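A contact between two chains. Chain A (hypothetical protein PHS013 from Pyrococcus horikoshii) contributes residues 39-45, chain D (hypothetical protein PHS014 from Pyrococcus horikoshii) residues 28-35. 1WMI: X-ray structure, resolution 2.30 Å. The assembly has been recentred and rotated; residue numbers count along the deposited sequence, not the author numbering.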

# COMPACT_ATOMS: atom_id res chain seq x y z
N PRO A 39 -7.79 8.64 -0.10
CA PRO A 39 -6.93 9.06 -1.21
C PRO A 39 -5.89 7.96 -1.42
O PRO A 39 -4.71 8.15 -1.16
N ARG A 40 -6.36 6.81 -1.90
CA ARG A 40 -5.52 5.64 -2.11
C ARG A 40 -4.19 5.84 -2.82
O ARG A 40 -3.15 5.46 -2.29
N GLU A 41 -4.24 6.45 -4.00
CA GLU A 41 -3.06 6.68 -4.81
C GLU A 41 -2.00 7.58 -4.20
O GLU A 41 -0.83 7.20 -4.10
N LYS A 42 -2.41 8.77 -3.78
CA LYS A 42 -1.47 9.74 -3.22
C LYS A 42 -0.89 9.37 -1.87
O LYS A 42 0.22 9.79 -1.54
N PHE A 43 -1.61 8.59 -1.08
CA PHE A 43 -1.11 8.23 0.24
C PHE A 43 -1.01 6.74 0.53
O PHE A 43 -0.99 6.33 1.69
N ASP A 44 -0.96 5.93 -0.53
CA ASP A 44 -0.80 4.47 -0.41
C ASP A 44 -1.66 3.91 0.72
O ASP A 44 -1.24 3.03 1.46
N VAL A 45 -2.88 4.42 0.84
CA VAL A 45 -3.77 3.99 1.90
C VAL A 45 -4.38 2.60 1.71
O VAL A 45 -4.68 2.18 0.59
N MET D 28 -8.28 -8.03 -6.20
CA MET D 28 -7.55 -6.79 -5.90
C MET D 28 -7.85 -5.72 -6.95
O MET D 28 -8.00 -6.02 -8.13
N PRO D 29 -7.92 -4.45 -6.52
CA PRO D 29 -8.20 -3.35 -7.44
C PRO D 29 -6.91 -2.86 -8.07
O PRO D 29 -5.86 -2.85 -7.42
N GLU D 30 -6.98 -2.46 -9.33
CA GLU D 30 -5.80 -1.93 -9.98
C GLU D 30 -5.49 -0.66 -9.22
O GLU D 30 -6.39 0.09 -8.84
N GLU D 31 -4.20 -0.43 -8.96
CA GLU D 31 -3.77 0.76 -8.23
C GLU D 31 -2.36 1.11 -8.67
O GLU D 31 -1.53 0.23 -8.89
N ARG D 32 -2.09 2.41 -8.77
CA ARG D 32 -0.78 2.87 -9.20
C ARG D 32 -0.18 3.96 -8.33
O ARG D 32 -0.86 4.55 -7.49
N ASP D 33 1.11 4.20 -8.53
CA ASP D 33 1.85 5.23 -7.81
C ASP D 33 1.85 6.44 -8.73
O ASP D 33 1.90 6.29 -9.95
N GLU D 34 1.80 7.63 -8.14
CA GLU D 34 1.78 8.89 -8.89
C GLU D 34 2.71 8.90 -10.09
O GLU D 34 2.30 9.27 -11.19
N ASP D 35 3.95 8.50 -9.87
CA ASP D 35 4.96 8.49 -10.92
C ASP D 35 4.91 7.32 -11.91
O ASP D 35 5.71 7.29 -12.85

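The contact buries 455 Å² in total and pairs a short, weakly bonded helical turn of chain A with an irregular, largely extended segment of chain D. The CA atoms of Glu A41 and Asp D33 are 5.9 Å apart; no backbone-to-backbone hydrogen bond joins the stretches, and side chains and two waters link them.

Arg A40 reaches across to Pro D29 and Glu D31. Its CA-to-CB bond points sideways, but chi1 is t (174°), chi3 is t (165°) and chi4 is 172°, so most of the chain is extended; chi2, at 120°, lies between wells. The result carries the guanidinium over to Glu D31, where NH1 of Arg A40 forms a salt bridge with OE1 of Glu D31 at 2.5 Å. The two groups are modelled too close together, so the position of this oxygen is less certain. Glu D31 points toward chain A with chi1 and chi2 both t (178° and -166°), a stretched conformation that delivers its carboxylate to the edge of the guanidinium, near its plane. Pro D29, also directed toward chain A, covers one face of the same group, with its CG 3.6 Å from NH1 of Arg A40. Water 1 extends the polar network, donating to O of Pro D29 (2.8 Å) and accepting a weak hydrogen bond from NH1 of Arg A40 (2.9 Å). The other oxygen of Glu D31, OE2, lies 3.8 Å from OD1 of Asp A44, a proximity of like charges; Asp A44, which follows the helical turn with positive phi and has chi1 t, is hydrogen-bonded elsewhere in the structure.

Glu A41 has chi1 (-133°) and chi2 (101°) both between wells. Its CB also points sideways, and the bent path brings the carboxylate to the chain D backbone, where N of Arg D32 donates a very short hydrogen bond of 2.5 Å to OE2 of Glu A41. OE2 of Glu A41 also lies 2.6 Å from O of Arg D32. The side chain of Arg D32, with chi1 m and the remaining torsions near 180°, points sideways at CB, and its end leads away, leaving its CB 3.6 Å from OE2 of Glu A41.

At the other end of the contact, the CA-to-CB bond of Glu D34 points sideways, but the end of its side chain comes nearer to chain A. Its chi1 of -116° is off-well and chi2 is p (77°), which curls the carboxylate round to chain A: OE1 of Glu D34 comes within 3.1 Å of CA of Lys A42, and OE2 within 3.9 Å of CB of Glu A41. Water 2 donates to O of Glu A41 (2.9 Å) and accepts from N of Glu D34 (2.7 Å), bridging the two backbones, and donates a weak hydrogen bond to OE1 of Glu D34 (3.0 Å). Lys A42 (chi1 t, chi2 t, chi3 m, chi4 t) points away overall, though its CB lies 3.4 Å from OE1 of Glu D34, and Phe A43 takes no part.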

# COMPACT_ATOMS: atom_id res chain seq x y z
CB PRO A 39 -6.31 10.35 -0.68
CG PRO A 39 -6.18 10.06 0.79
CD PRO A 39 -7.50 9.43 1.11
CB ARG A 40 -6.31 4.56 -2.85
CG ARG A 40 -5.48 3.35 -3.25
CD ARG A 40 -6.01 2.07 -2.61
NE ARG A 40 -5.46 0.87 -3.26
CZ ARG A 40 -5.62 -0.37 -2.82
NH1 ARG A 40 -5.07 -1.38 -3.49
NH2 ARG A 40 -6.32 -0.62 -1.72
CB GLU A 41 -3.47 7.27 -6.16
CG GLU A 41 -2.82 6.62 -7.36
CD GLU A 41 -3.74 5.64 -8.06
OE1 GLU A 41 -4.86 6.05 -8.44
OE2 GLU A 41 -3.36 4.46 -8.23
CB LYS A 42 -2.14 11.11 -3.14
CG LYS A 42 -1.18 12.26 -2.86
CD LYS A 42 -1.70 13.56 -3.46
CE LYS A 42 -1.83 13.45 -4.98
NZ LYS A 42 -2.60 14.59 -5.53
CB PHE A 43 -1.96 8.92 1.30
CG PHE A 43 -1.81 10.40 1.31
CD1 PHE A 43 -0.65 10.99 1.80
CD2 PHE A 43 -2.81 11.23 0.80
CE1 PHE A 43 -0.48 12.37 1.79
CE2 PHE A 43 -2.66 12.61 0.79
CZ PHE A 43 -1.48 13.18 1.28
CB ASP A 44 0.67 4.16 -0.14
CG ASP A 44 1.09 2.78 -0.63
OD1 ASP A 44 0.21 2.01 -1.08
OD2 ASP A 44 2.30 2.48 -0.56
CB VAL A 45 -4.93 5.00 2.08
CG1 VAL A 45 -4.37 6.42 2.23
CG2 VAL A 45 -5.86 4.94 0.90
CB MET D 28 -6.03 -7.01 -5.89
CG MET D 28 -5.47 -7.74 -4.69
SD MET D 28 -3.67 -7.73 -4.71
CE MET D 28 -3.35 -9.01 -5.72
CB PRO D 29 -8.80 -2.30 -6.53
CG PRO D 29 -7.98 -2.46 -5.31
CD PRO D 29 -7.93 -3.97 -5.13
CB GLU D 30 -6.06 -1.64 -11.46
CG GLU D 30 -6.05 -2.89 -12.32
CD GLU D 30 -6.06 -2.58 -13.80
OE1 GLU D 30 -5.85 -3.51 -14.61
OE2 GLU D 30 -6.28 -1.40 -14.17
CB GLU D 31 -3.79 0.51 -6.73
CG GLU D 31 -3.32 1.70 -5.92
CD GLU D 31 -3.03 1.33 -4.48
OE1 GLU D 31 -3.24 0.14 -4.13
OE2 GLU D 31 -2.58 2.21 -3.71
CB ARG D 32 -0.89 3.37 -10.64
CG ARG D 32 -1.43 2.31 -11.57
CD ARG D 32 -1.70 2.84 -12.95
NE ARG D 32 -2.06 1.74 -13.84
CZ ARG D 32 -2.38 1.89 -15.12
NH1 ARG D 32 -2.68 0.82 -15.85
NH2 ARG D 32 -2.39 3.10 -15.67
CB ASP D 33 3.29 4.77 -7.55
CG ASP D 33 3.41 3.75 -6.43
OD1 ASP D 33 4.45 3.06 -6.38
OD2 ASP D 33 2.49 3.63 -5.60
CB GLU D 34 2.15 10.06 -7.98
CG GLU D 34 1.04 11.07 -7.78
CD GLU D 34 -0.01 10.59 -6.81
OE1 GLU D 34 0.22 10.71 -5.58
OE2 GLU D 34 -1.06 10.08 -7.25
CB ASP D 35 6.34 8.56 -10.28
CG ASP D 35 6.64 7.35 -9.41
OD1 ASP D 35 5.69 6.80 -8.80
OD2 ASP D 35 7.82 6.94 -9.33
O HOH W 1 -3.79 -2.97 -5.49
O HOH W 2 1.60 8.03 -5.51